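Long-range contacts in AA9 family lytic polysaccharide monooxygenase cel61B (Hypocrea jecorina, PDB 2VTC), which cleaves crystalline and amorphous polysaccharides such as cellulose by copper-dependent oxidation of their glycosidic bonds, using a reducing agent and oxygen or hydrogen peroxide: residues A[172-177]-A[201-206]; A[116-121]-A[132-137]; A[52-57]-A[87-92]; A[27-32]-A[93-98]; A[136-141]-A[159-164]. All coordinates share one frame; numbering follows the deposited sequence.

Contact 1: residues A[172-177]-A[201-206]; sequences GNYVFR and IAVTGS
G172 and V203 show how an antiparallel pair settles its own polar atoms. V203 N gives a nearly straight bond (170°) to G172 O at 2.9 Å, and G172 N returns one to V203 O at 3.0 Å. Further along, I201 N reaches Y174 O at 3.0 Å, whereas the bond from Y174 N to I201 O, 3.5 Å long, is weak. I201 O also lies in the plane of the F176 ring, at its edge, 3.7 Å from CE2. Y174 CG sits beside its backbone N (chi1 -59°), which brings the ring alongside V203, CD2 3.6 Å from V203 CG2; the hydroxyl bonds to R170 O. An alanine at Y174 would probably open a gap beside V203 CG2, with the F176 ring still in more distant contact, and leave R170 O without this partner. The amide ND2 of N173 is held by G122 O. Strand 172-182 runs between 113-119 and 193-204, and the latter is flanked in turn by the parallel strand 89-92.

Contact 2: residues A[116-121]-A[132-137]; sequences YVVECS and LRWVKI
Y116 and V117 pair with K136 and V135 in the antiparallel run of strands 113-119 and 133-143. V117 and V135 form a hydrogen-bonded pair: V117 N meets V135 O at 2.9 Å, and V135 N meets V117 O at 2.8 Å. Y116 and K136 form the neighbouring non-hydrogen-bonded pair. The ring of Y116 meets the lysine backbone obliquely, CD1 3.6 Å from K136 CA, with CE1 close to the lysine CB. Both polar ends turn to partners elsewhere, the tyrosine OH to that of Y221, and K136 NZ to E139 and the carbonyls of P242 and P244. These strands belong to the immunoglobulin-like beta-sandwich of the AA9 family, in which Y116 lies about 11 Å, side chain to side chain, from the copper ligand Y195. On the face that carries W134, V118 CG1 makes a CH-pi contact over the six-membered ring, 3.6 Å from its centroid and 24° off the normal. The same methyl also touches L132 CD2. L132 CD2 lies 4.2 Å from C120 SG, the sulfur joined to C124 by a disulfide. On the face of V117 and V135, the side chains of V117 and I137 cross at about a right angle, and V117 CG1, set between its backbone N and carbonyl carbon (chi1 63°), touches I137 CG2 at 3.6 Å.

Contact 3: residues A[52-57]-A[87-92]; sequences NVAGWY and ISATAA
The peptide group joining V53 to A54 is the flat surface that I87 covers: I87 CG1 stands over one face of it, almost directly above V53 C at 3.5 Å. The isoleucine reaches there because CG1 is placed between its own backbone N and carbonyl carbon (chi1 66°). From CG1 the chain runs on to CD1, which meets N52 O at 3.5 Å, while CG2 lies against the asparagine CB. A54 CA points its hydrogen at I87 O (3.5 Å, 165° at the hydrogen), and A54 CB touches A89 CB at 4.1 Å. The methyls of A54 and A89 share F26 of strand 22-28 as a neighbour. S88 OG bonds the carbonyl of the next residue, A89 O, at 2.9 Å, in the carbonyl plane and on a lone pair. No hydrogen bond joins loop 52-57 to segment 87-92. The direct contact is van der Waals packing of I87 on the peptide, with one CA-H...O contact, while N200 on strand 193-204 supplies hydrogen bonds to both partners, its ND2 giving a hydrogen to I87 O and its backbone bonding A54.

Contact 4: residues A[27-32]-A[93-98]; sequences TINGQY and AGSNIV. With NAG (2-acetamido-2-deoxy-beta-D-glucopyranose), chain C.
N29 and S95 meet because in each the atom beyond CB sits beside the backbone N: N29 CG (chi1 -52°) and S95 OG (chi1 -62°) both stand anti to the carbonyl carbon. N29 belongs to the type I' turn, I28 to Q31, that links strands 22-28 and 31-34 as a tight hairpin; I28 and Q31 exchange backbone bonds across it, and G30 occupies a positive-phi position. ND2 of N29 gives a hydrogen to S95 OG at 2.8 Å, the oxygen lying near the amide plane. The serine hydroxyl in turn bonds A92 O, so it links the N29 amide to the end of strand 89-92. An alanine in place of S95 would probably leave the N29 amide freer to turn and A92 O without this donor. Beside this, strand 22-28 pairs antiparallel with 96-102: T27 N bonds V98 O at 3.1 Å, and V98 N bonds T27 O at 3.0 Å. The turn continues the pairing, N29 N bonding N96 O at 3.2 Å. On the second arm of the hairpin, Y32 OH comes within 3.1 Å of C7 of an N-acetylglucosamine. The T27 and V98 side chains lie side by side, and a water bonds T27 OG1 at 2.6 Å, accepts from G30 N and donates to N96 O.

Contact 5: residues A[136-141]-A[159-164]; sequences KIQEAG and NKWTVK
Q138 and W161 bring two donors together without a bond between them: Q138 NE2 lies 3.2 Å from W161 NE1, at the edge of the indole and near its plane. The amide and ring planes are 61° apart. In the glutamine, CG is anti to the backbone N and the chain bends at chi2 (-82°), which sets CD. Its own polar atoms are engaged on strand 113-119, OE1 by the hydroxyl of T115 and NE2, weakly, by I113 O. That strand also explains the backbone here, since I137 and Q138 both face T115 as a classic beta bulge. V163 fits against the bulge: its CG1 is 3.8 Å from I137 CD1 and 4.0 Å from Q138 CB, the side chains crossing at about a right angle. A140 CB adds a contact to W161 CZ2 at 4.0 Å, while A150, D153 and L154 of helix 150-156 also touch the indole. In the AA9 sandwich, strand 133-143 belongs to one sheet and 160-164 to the other, and the two segment axes come no closer than 7.2 Å. The contact carries no hydrogen bond: apolar packing surrounds two abutting donors, and the amide of Q138 is oriented by strand 113-119, not by the indole beside it.

Along the chain, contact 3 falls between the two segments of contact 4; contacts 2, 5 and 1 follow in overlapping or successive order. Contacts 1 and 2, centres 10 Å apart, adjoin in the mixed sheet through strands 172-182 and 113-119. Strand 89-92 carries contact 3 onto the other side of 193-204, centres again 10 Å apart. Contact 4 lies in the four-stranded sheet, whose strands 96-102 and 160-164 join it to contact 5, 13 Å away. Contact 5 shares K136 and I137 with contact 2. I137, F176, I201 and I97 meet between the sheets, so the contacts outline the domain's two-sheet body; side chains of contacts 2 and 5 lie about 11 and 12 Å from that of copper ligand Y195.

Contact 1: residues A[172-177]-A[201-206]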
# COMPACT_ATOMS: atom_id res chain seq x y z
N GLY A 172 0.95 -6.31 18.49
CA GLY A 172 -0.44 -6.26 18.07
C GLY A 172 -0.64 -6.89 16.72
O GLY A 172 0.32 -7.33 16.07
N ASN A 173 -1.90 -6.99 16.32
CA ASN A 173 -2.25 -7.48 15.00
C ASN A 173 -2.48 -6.27 14.10
O ASN A 173 -3.34 -5.43 14.40
CB ASN A 173 -3.51 -8.34 15.05
CG ASN A 173 -3.31 -9.64 15.82
OD1 ASN A 173 -2.25 -10.27 15.75
ND2 ASN A 173 -4.35 -10.05 16.53
N TYR A 174 -1.71 -6.16 13.02
CA TYR A 174 -1.80 -4.96 12.15
C TYR A 174 -1.94 -5.35 10.68
O TYR A 174 -1.61 -6.49 10.27
CB TYR A 174 -0.55 -4.07 12.29
CG TYR A 174 -0.29 -3.56 13.70
CD1 TYR A 174 -0.86 -2.36 14.14
CD2 TYR A 174 0.53 -4.26 14.57
CE1 TYR A 174 -0.63 -1.86 15.42
CE2 TYR A 174 0.77 -3.78 15.88
CZ TYR A 174 0.19 -2.59 16.29
OH TYR A 174 0.39 -2.09 17.55
N VAL A 175 -2.44 -4.38 9.91
CA VAL A 175 -2.47 -4.45 8.46
C VAL A 175 -1.58 -3.32 7.96
O VAL A 175 -1.67 -2.17 8.44
CB VAL A 175 -3.90 -4.26 7.91
CG1 VAL A 175 -3.93 -4.47 6.40
CG2 VAL A 175 -4.86 -5.30 8.53
N PHE A 176 -0.76 -3.64 6.96
CA PHE A 176 0.08 -2.63 6.29
C PHE A 176 -0.48 -2.37 4.89
O PHE A 176 -0.74 -3.32 4.15
CB PHE A 176 1.53 -3.09 6.22
CG PHE A 176 2.21 -3.05 7.54
CD1 PHE A 176 3.04 -1.98 7.88
CD2 PHE A 176 1.97 -4.04 8.48
CE1 PHE A 176 3.67 -1.92 9.12
CE2 PHE A 176 2.57 -3.98 9.75
CZ PHE A 176 3.43 -2.93 10.07
N ARG A 177 -0.70 -1.10 4.55
CA ARG A 177 -1.29 -0.70 3.28
C ARG A 177 -0.23 0.08 2.51
O ARG A 177 0.05 1.23 2.86
CB ARG A 177 -2.56 0.13 3.52
CG ARG A 177 -3.29 0.67 2.30
CD ARG A 177 -4.40 1.61 2.78
NE ARG A 177 -5.15 2.11 1.62
CZ ARG A 177 -4.72 3.12 0.85
NH1 ARG A 177 -3.57 3.77 1.14
NH2 ARG A 177 -5.46 3.48 -0.21
N ILE A 201 0.38 -8.22 8.88
CA ILE A 201 1.63 -8.44 9.60
C ILE A 201 1.48 -8.12 11.10
O ILE A 201 1.34 -6.96 11.50
CB ILE A 201 2.84 -7.64 9.03
CG1 ILE A 201 3.01 -7.85 7.52
CG2 ILE A 201 4.13 -8.06 9.77
CD1 ILE A 201 3.99 -6.84 6.88
N ALA A 202 1.49 -9.16 11.92
CA ALA A 202 1.47 -8.94 13.35
C ALA A 202 2.85 -8.45 13.77
O ALA A 202 3.87 -8.81 13.15
CB ALA A 202 1.10 -10.22 14.07
N VAL A 203 2.88 -7.63 14.83
CA VAL A 203 4.10 -7.02 15.33
C VAL A 203 4.40 -7.54 16.74
O VAL A 203 3.49 -7.65 17.58
CB VAL A 203 4.00 -5.48 15.27
CG1 VAL A 203 5.15 -4.79 16.02
CG2 VAL A 203 3.97 -5.01 13.80
N THR A 204 5.67 -7.87 16.97
CA THR A 204 6.18 -8.38 18.25
C THR A 204 7.28 -7.44 18.74
O THR A 204 7.62 -6.45 18.09
CB THR A 204 6.79 -9.78 18.06
OG1 THR A 204 7.87 -9.73 17.11
CG2 THR A 204 5.73 -10.77 17.55
N GLY A 205 7.88 -7.77 19.89
CA GLY A 205 9.10 -7.09 20.31
C GLY A 205 8.95 -6.11 21.44
O GLY A 205 8.09 -6.28 22.32
N SER A 206 9.76 -5.05 21.40
CA SER A 206 9.98 -4.19 22.56
C SER A 206 9.39 -2.77 22.45
O SER A 206 9.65 -1.92 23.30
CB SER A 206 11.48 -4.09 22.85
OG SER A 206 12.13 -3.56 21.70

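Contact 2: residues A[116-121]-A[132-137]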
# COMPACT_ATOMS: atom_id res chain seq x y z
N TYR A 116 0.99 2.84 4.92
CA TYR A 116 0.22 3.10 6.16
C TYR A 116 0.15 1.81 6.97
O TYR A 116 0.35 0.70 6.44
CB TYR A 116 -1.21 3.54 5.82
CG TYR A 116 -1.35 4.80 4.97
CD1 TYR A 116 -1.56 6.05 5.55
CD2 TYR A 116 -1.29 4.72 3.57
CE1 TYR A 116 -1.67 7.21 4.77
CE2 TYR A 116 -1.40 5.86 2.78
CZ TYR A 116 -1.60 7.09 3.38
OH TYR A 116 -1.75 8.23 2.60
N VAL A 117 -0.20 1.97 8.25
CA VAL A 117 -0.49 0.83 9.14
C VAL A 117 -1.78 1.08 9.92
O VAL A 117 -2.12 2.22 10.19
CB VAL A 117 0.71 0.53 10.07
CG1 VAL A 117 0.99 1.69 11.01
CG2 VAL A 117 0.53 -0.81 10.83
N VAL A 118 -2.50 0.01 10.20
CA VAL A 118 -3.70 0.06 11.03
C VAL A 118 -3.71 -1.15 11.98
O VAL A 118 -3.29 -2.26 11.60
CB VAL A 118 -4.97 -0.00 10.17
CG1 VAL A 118 -5.13 -1.38 9.61
CG2 VAL A 118 -6.18 0.31 10.99
N GLU A 119 -4.22 -0.94 13.19
CA GLU A 119 -4.41 -2.05 14.12
C GLU A 119 -5.78 -2.73 13.94
O GLU A 119 -6.76 -2.09 13.57
CB GLU A 119 -4.22 -1.57 15.57
CG GLU A 119 -4.13 -2.74 16.57
CD GLU A 119 -3.94 -2.30 18.03
OE1 GLU A 119 -3.76 -1.09 18.30
OE2 GLU A 119 -3.98 -3.21 18.89
N CYS A 120 -5.83 -4.03 14.23
CA CYS A 120 -7.06 -4.80 14.16
C CYS A 120 -7.58 -5.08 15.56
O CYS A 120 -6.77 -5.36 16.46
CB CYS A 120 -6.85 -6.14 13.47
SG CYS A 120 -6.26 -5.95 11.75
N SER A 121 -8.89 -4.98 15.71
CA SER A 121 -9.56 -5.49 16.91
C SER A 121 -9.77 -6.97 16.65
O SER A 121 -10.53 -7.33 15.76
CB SER A 121 -10.90 -4.80 17.12
OG SER A 121 -11.56 -5.39 18.24
N LEU A 132 -11.08 0.02 9.75
CA LEU A 132 -9.64 0.24 9.92
C LEU A 132 -9.31 1.74 9.83
O LEU A 132 -9.90 2.47 9.03
CB LEU A 132 -8.84 -0.55 8.89
CG LEU A 132 -8.87 -2.08 9.04
CD1 LEU A 132 -8.20 -2.75 7.86
CD2 LEU A 132 -8.20 -2.51 10.37
N ARG A 133 -8.38 2.17 10.68
CA ARG A 133 -7.95 3.58 10.71
C ARG A 133 -6.45 3.63 10.50
O ARG A 133 -5.69 2.97 11.19
CB ARG A 133 -8.35 4.29 12.02
CG ARG A 133 -9.86 4.20 12.36
CD ARG A 133 -10.23 4.92 13.68
NE ARG A 133 -9.86 6.32 13.58
CZ ARG A 133 -10.67 7.28 13.13
NH1 ARG A 133 -11.93 7.00 12.82
NH2 ARG A 133 -10.22 8.52 13.01
N TRP A 134 -6.00 4.39 9.49
CA TRP A 134 -4.65 4.28 8.99
C TRP A 134 -3.73 5.39 9.45
O TRP A 134 -4.14 6.55 9.54
CB TRP A 134 -4.73 4.32 7.45
CG TRP A 134 -5.57 3.20 6.96
CD1 TRP A 134 -6.89 3.26 6.60
CD2 TRP A 134 -5.16 1.85 6.77
NE1 TRP A 134 -7.34 2.02 6.21
CE2 TRP A 134 -6.30 1.13 6.29
CE3 TRP A 134 -3.95 1.15 6.98
CZ2 TRP A 134 -6.26 -0.24 6.01
CZ3 TRP A 134 -3.92 -0.23 6.70
CH2 TRP A 134 -5.08 -0.90 6.22
N VAL A 135 -2.49 5.00 9.75
CA VAL A 135 -1.45 5.93 10.17
C VAL A 135 -0.29 5.86 9.17
O VAL A 135 0.22 4.79 8.92
CB VAL A 135 -0.96 5.55 11.59
CG1 VAL A 135 0.20 6.40 12.02
CG2 VAL A 135 -2.13 5.71 12.59
N LYS A 136 0.09 7.00 8.60
CA LYS A 136 1.19 7.01 7.61
C LYS A 136 2.54 6.73 8.28
O LYS A 136 2.91 7.42 9.23
CB LYS A 136 1.25 8.36 6.89
CG LYS A 136 2.28 8.40 5.75
CD LYS A 136 2.36 9.79 5.13
CE LYS A 136 1.32 9.99 4.00
NZ LYS A 136 1.25 11.43 3.55
N ILE A 137 3.27 5.73 7.78
CA ILE A 137 4.60 5.40 8.33
C ILE A 137 5.75 5.55 7.33
O ILE A 137 6.93 5.41 7.70
CB ILE A 137 4.62 3.97 8.97
CG1 ILE A 137 4.32 2.88 7.93
CG2 ILE A 137 3.66 3.93 10.17
CD1 ILE A 137 4.82 1.50 8.29

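Contact 3: residues A[52-57]-A[87-92]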
# COMPACT_ATOMS: atom_id res chain seq x y z
N ASN A 52 -3.64 -20.26 1.64
CA ASN A 52 -3.80 -19.29 2.73
C ASN A 52 -2.57 -18.42 2.83
O ASN A 52 -1.48 -18.92 3.13
CB ASN A 52 -4.11 -20.01 4.06
CG ASN A 52 -5.40 -20.80 3.99
OD1 ASN A 52 -6.42 -20.31 3.46
ND2 ASN A 52 -5.37 -22.03 4.51
N VAL A 53 -2.73 -17.12 2.57
CA VAL A 53 -1.60 -16.19 2.57
C VAL A 53 -1.88 -14.90 3.35
O VAL A 53 -3.03 -14.62 3.67
CB VAL A 53 -1.15 -15.82 1.11
CG1 VAL A 53 -0.64 -17.08 0.38
CG2 VAL A 53 -2.29 -15.12 0.34
N ALA A 54 -0.81 -14.16 3.66
CA ALA A 54 -0.90 -12.89 4.39
C ALA A 54 -1.38 -11.71 3.52
O ALA A 54 -1.89 -10.72 4.04
CB ALA A 54 0.43 -12.56 5.01
N GLY A 55 -1.18 -11.81 2.20
CA GLY A 55 -1.65 -10.75 1.30
C GLY A 55 -3.15 -10.83 1.13
O GLY A 55 -3.72 -11.93 1.08
N TRP A 56 -3.81 -9.67 1.04
CA TRP A 56 -5.26 -9.64 0.88
C TRP A 56 -5.73 -10.15 -0.49
O TRP A 56 -5.10 -9.88 -1.52
CB TRP A 56 -5.81 -8.23 1.15
CG TRP A 56 -5.86 -7.86 2.62
CD1 TRP A 56 -4.91 -8.12 3.56
CD2 TRP A 56 -6.91 -7.14 3.29
NE1 TRP A 56 -5.31 -7.61 4.80
CE2 TRP A 56 -6.53 -7.02 4.66
CE3 TRP A 56 -8.15 -6.62 2.87
CZ2 TRP A 56 -7.34 -6.38 5.61
CZ3 TRP A 56 -8.97 -5.98 3.83
CH2 TRP A 56 -8.55 -5.86 5.19
N TYR A 57 -6.82 -10.89 -0.49
CA TYR A 57 -7.54 -11.18 -1.72
C TYR A 57 -8.10 -9.89 -2.36
O TYR A 57 -8.62 -9.00 -1.66
CB TYR A 57 -8.67 -12.18 -1.39
CG TYR A 57 -9.65 -12.50 -2.49
CD1 TYR A 57 -9.48 -13.63 -3.29
CD2 TYR A 57 -10.79 -11.70 -2.69
CE1 TYR A 57 -10.41 -13.94 -4.28
CE2 TYR A 57 -11.73 -12.01 -3.67
CZ TYR A 57 -11.51 -13.13 -4.47
OH TYR A 57 -12.42 -13.42 -5.45
N ILE A 87 -4.34 -15.79 6.73
CA ILE A 87 -3.32 -15.90 7.79
C ILE A 87 -2.60 -14.56 7.94
O ILE A 87 -2.85 -13.63 7.17
CB ILE A 87 -2.28 -17.02 7.52
CG1 ILE A 87 -1.42 -16.70 6.27
CG2 ILE A 87 -2.98 -18.40 7.41
CD1 ILE A 87 -0.21 -17.59 6.05
N SER A 88 -1.71 -14.47 8.93
CA SER A 88 -0.88 -13.28 9.14
C SER A 88 0.62 -13.63 9.15
O SER A 88 1.02 -14.67 9.67
CB SER A 88 -1.26 -12.61 10.46
OG SER A 88 -0.55 -11.39 10.68
N ALA A 89 1.43 -12.74 8.57
CA ALA A 89 2.88 -12.78 8.75
C ALA A 89 3.19 -12.18 10.12
O ALA A 89 2.27 -11.79 10.87
CB ALA A 89 3.58 -12.00 7.64
N THR A 90 4.47 -12.14 10.48
CA THR A 90 4.87 -11.56 11.76
C THR A 90 6.27 -10.96 11.70
O THR A 90 7.13 -11.41 10.92
CB THR A 90 4.79 -12.61 12.93
OG1 THR A 90 4.99 -11.96 14.20
CG2 THR A 90 5.81 -13.71 12.74
N ALA A 91 6.50 -9.93 12.52
CA ALA A 91 7.72 -9.14 12.44
C ALA A 91 7.96 -8.40 13.73
O ALA A 91 7.02 -7.92 14.37
CB ALA A 91 7.63 -8.13 11.27
N ALA A 92 9.22 -8.32 14.15
CA ALA A 92 9.59 -7.48 15.30
C ALA A 92 9.53 -6.00 14.92
O ALA A 92 9.87 -5.63 13.79
CB ALA A 92 10.99 -7.85 15.80

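Contact 4: residues A[27-32]-A[93-98]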
# COMPACT_ATOMS: atom_id res chain seq x y z
N THR A 27 9.53 -9.60 1.89
CA THR A 27 10.47 -10.11 2.88
C THR A 27 10.39 -9.32 4.17
O THR A 27 10.10 -8.12 4.18
CB THR A 27 11.95 -10.13 2.38
OG1 THR A 27 12.41 -8.78 2.13
CG2 THR A 27 12.09 -11.00 1.15
N ILE A 28 10.62 -10.02 5.28
CA ILE A 28 10.75 -9.40 6.58
C ILE A 28 12.11 -9.81 7.14
O ILE A 28 12.38 -11.00 7.28
CB ILE A 28 9.61 -9.83 7.53
CG1 ILE A 28 8.24 -9.40 6.98
CG2 ILE A 28 9.84 -9.23 8.92
CD1 ILE A 28 7.03 -10.10 7.62
N ASN A 29 12.97 -8.83 7.43
CA ASN A 29 14.37 -9.10 7.76
C ASN A 29 14.98 -10.18 6.87
O ASN A 29 15.64 -11.12 7.34
CB ASN A 29 14.54 -9.44 9.25
CG ASN A 29 13.91 -8.40 10.15
OD1 ASN A 29 14.16 -7.20 10.02
ND2 ASN A 29 13.06 -8.86 11.07
N GLY A 30 14.73 -10.06 5.57
CA GLY A 30 15.26 -11.00 4.59
C GLY A 30 14.42 -12.24 4.32
O GLY A 30 14.56 -12.86 3.27
N GLN A 31 13.52 -12.57 5.25
CA GLN A 31 12.76 -13.83 5.20
C GLN A 31 11.54 -13.75 4.27
O GLN A 31 10.70 -12.86 4.41
CB GLN A 31 12.33 -14.24 6.62
CG GLN A 31 13.45 -14.15 7.69
CD GLN A 31 14.60 -15.14 7.45
OE1 GLN A 31 14.38 -16.34 7.27
NE2 GLN A 31 15.84 -14.63 7.46
N TYR A 32 11.44 -14.70 3.34
CA TYR A 32 10.37 -14.74 2.34
C TYR A 32 8.96 -15.00 2.91
O TYR A 32 8.76 -15.89 3.76
CB TYR A 32 10.67 -15.80 1.28
CG TYR A 32 9.66 -15.85 0.16
CD1 TYR A 32 9.80 -15.04 -0.97
CD2 TYR A 32 8.56 -16.72 0.23
CE1 TYR A 32 8.89 -15.10 -2.00
CE2 TYR A 32 7.63 -16.77 -0.81
CZ TYR A 32 7.80 -15.95 -1.91
OH TYR A 32 6.89 -16.00 -2.94
N ALA A 93 9.07 -5.16 15.84
CA ALA A 93 9.10 -3.72 15.62
C ALA A 93 10.53 -3.33 15.27
O ALA A 93 11.48 -3.85 15.87
CB ALA A 93 8.60 -2.96 16.84
N GLY A 94 10.68 -2.43 14.30
CA GLY A 94 11.99 -2.02 13.79
C GLY A 94 12.45 -2.84 12.59
O GLY A 94 13.45 -2.49 11.96
N SER A 95 11.73 -3.91 12.27
CA SER A 95 12.05 -4.71 11.09
C SER A 95 11.80 -3.95 9.79
O SER A 95 10.97 -3.03 9.73
CB SER A 95 11.24 -6.02 11.07
OG SER A 95 11.56 -6.83 12.19
N ASN A 96 12.53 -4.33 8.74
CA ASN A 96 12.28 -3.81 7.41
C ASN A 96 11.45 -4.79 6.60
O ASN A 96 11.75 -5.99 6.54
CB ASN A 96 13.59 -3.49 6.67
CG ASN A 96 14.35 -2.32 7.29
OD1 ASN A 96 15.53 -2.45 7.64
ND2 ASN A 96 13.69 -1.18 7.43
N ILE A 97 10.38 -4.27 6.01
CA ILE A 97 9.60 -5.01 5.03
C ILE A 97 10.13 -4.57 3.68
O ILE A 97 10.40 -3.39 3.47
CB ILE A 97 8.09 -4.65 5.10
CG1 ILE A 97 7.55 -4.76 6.53
CG2 ILE A 97 7.29 -5.50 4.08
CD1 ILE A 97 6.28 -3.94 6.77
N VAL A 98 10.25 -5.53 2.76
CA VAL A 98 10.55 -5.20 1.38
C VAL A 98 9.45 -5.75 0.51
O VAL A 98 9.31 -6.96 0.34
CB VAL A 98 11.96 -5.74 0.91
CG1 VAL A 98 12.25 -5.26 -0.50
CG2 VAL A 98 13.06 -5.30 1.86
C1 NAG C . 8.04 -12.88 -5.88
C2 NAG C . 8.26 -14.21 -6.62
C3 NAG C . 9.08 -14.02 -7.92
C4 NAG C . 8.59 -12.84 -8.78
C5 NAG C . 8.24 -11.63 -7.88
C6 NAG C . 7.61 -10.46 -8.63
C7 NAG C . 8.38 -16.43 -5.62
C8 NAG C . 9.22 -17.40 -4.83
N2 NAG C . 8.90 -15.21 -5.78
O3 NAG C . 9.05 -15.22 -8.68
O4 NAG C . 9.58 -12.44 -9.71
O5 NAG C . 7.38 -12.01 -6.80
O6 NAG C . 6.58 -10.87 -9.51
O7 NAG C . 7.29 -16.77 -6.07
O HOH W 1 13.22 -7.50 4.29

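Contact 5: residues A[136-141]-A[159-164]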
# COMPACT_ATOMS: atom_id res chain seq x y z
N LYS A 136 0.09 7.00 8.60
CA LYS A 136 1.19 7.01 7.61
C LYS A 136 2.54 6.73 8.28
O LYS A 136 2.91 7.42 9.23
CB LYS A 136 1.25 8.36 6.89
CG LYS A 136 2.28 8.40 5.75
CD LYS A 136 2.36 9.79 5.13
CE LYS A 136 1.32 9.99 4.00
NZ LYS A 136 1.25 11.43 3.55
N ILE A 137 3.27 5.73 7.78
CA ILE A 137 4.60 5.40 8.33
C ILE A 137 5.75 5.55 7.33
O ILE A 137 6.93 5.41 7.70
CB ILE A 137 4.62 3.97 8.97
CG1 ILE A 137 4.32 2.88 7.93
CG2 ILE A 137 3.66 3.93 10.17
CD1 ILE A 137 4.82 1.50 8.29
N GLN A 138 5.41 5.83 6.07
CA GLN A 138 6.42 6.04 5.01
C GLN A 138 5.83 6.90 3.89
O GLN A 138 4.67 6.73 3.51
CB GLN A 138 6.90 4.68 4.48
CG GLN A 138 7.91 4.71 3.30
CD GLN A 138 7.23 4.89 1.93
OE1 GLN A 138 6.14 4.35 1.67
NE2 GLN A 138 7.89 5.65 1.05
N GLU A 139 6.62 7.85 3.40
CA GLU A 139 6.24 8.59 2.20
C GLU A 139 7.48 9.04 1.43
O GLU A 139 8.52 9.39 2.03
CB GLU A 139 5.35 9.81 2.52
CG GLU A 139 5.99 10.87 3.42
CD GLU A 139 5.13 12.08 3.68
OE1 GLU A 139 3.98 12.15 3.17
OE2 GLU A 139 5.62 13.00 4.38
N ALA A 140 7.38 9.02 0.11
CA ALA A 140 8.49 9.47 -0.75
C ALA A 140 7.90 10.07 -2.01
O ALA A 140 6.97 9.50 -2.61
CB ALA A 140 9.44 8.32 -1.08
N GLY A 141 8.44 11.22 -2.42
CA GLY A 141 7.90 11.95 -3.57
C GLY A 141 8.92 12.13 -4.67
O GLY A 141 9.47 11.14 -5.17
N ASN A 159 11.88 -3.47 -8.68
CA ASN A 159 10.47 -3.57 -8.25
C ASN A 159 10.31 -3.78 -6.75
O ASN A 159 9.25 -4.24 -6.32
CB ASN A 159 9.74 -4.70 -9.01
CG ASN A 159 9.05 -4.22 -10.28
OD1 ASN A 159 8.03 -4.80 -10.68
ND2 ASN A 159 9.58 -3.18 -10.92
N LYS A 160 11.34 -3.44 -5.99
CA LYS A 160 11.35 -3.60 -4.52
C LYS A 160 11.26 -2.25 -3.82
O LYS A 160 11.90 -1.29 -4.23
CB LYS A 160 12.63 -4.30 -4.06
CG LYS A 160 12.70 -5.78 -4.39
CD LYS A 160 14.12 -6.29 -4.31
CE LYS A 160 14.28 -7.65 -4.99
NZ LYS A 160 13.98 -7.65 -6.46
N TRP A 161 10.46 -2.18 -2.74
CA TRP A 161 10.42 -0.98 -1.89
C TRP A 161 10.55 -1.35 -0.41
O TRP A 161 9.81 -2.21 0.08
CB TRP A 161 9.14 -0.16 -2.12
CG TRP A 161 9.33 1.25 -1.65
CD1 TRP A 161 8.89 1.81 -0.48
CD2 TRP A 161 10.07 2.27 -2.34
NE1 TRP A 161 9.31 3.13 -0.41
CE2 TRP A 161 10.04 3.42 -1.54
CE3 TRP A 161 10.76 2.30 -3.57
CZ2 TRP A 161 10.68 4.61 -1.91
CZ3 TRP A 161 11.39 3.48 -3.94
CH2 TRP A 161 11.34 4.62 -3.12
N THR A 162 11.47 -0.70 0.28
CA THR A 162 11.75 -0.97 1.70
C THR A 162 10.96 -0.02 2.59
O THR A 162 10.99 1.21 2.39
CB THR A 162 13.27 -0.84 2.02
OG1 THR A 162 13.99 -1.88 1.34
CG2 THR A 162 13.54 -0.95 3.53
N VAL A 163 10.26 -0.60 3.56
CA VAL A 163 9.52 0.16 4.56
C VAL A 163 9.89 -0.36 5.95
O VAL A 163 9.73 -1.55 6.22
CB VAL A 163 7.97 0.03 4.35
CG1 VAL A 163 7.22 0.78 5.42
CG2 VAL A 163 7.58 0.57 2.98
N LYS A 164 10.36 0.53 6.81
CA LYS A 164 10.65 0.22 8.21
C LYS A 164 9.40 0.24 9.11
O LYS A 164 8.66 1.24 9.11
CB LYS A 164 11.70 1.19 8.78
CG LYS A 164 12.28 0.74 10.13
CD LYS A 164 13.29 1.74 10.67
CE LYS A 164 13.90 1.26 11.98
NZ LYS A 164 14.62 -0.05 11.85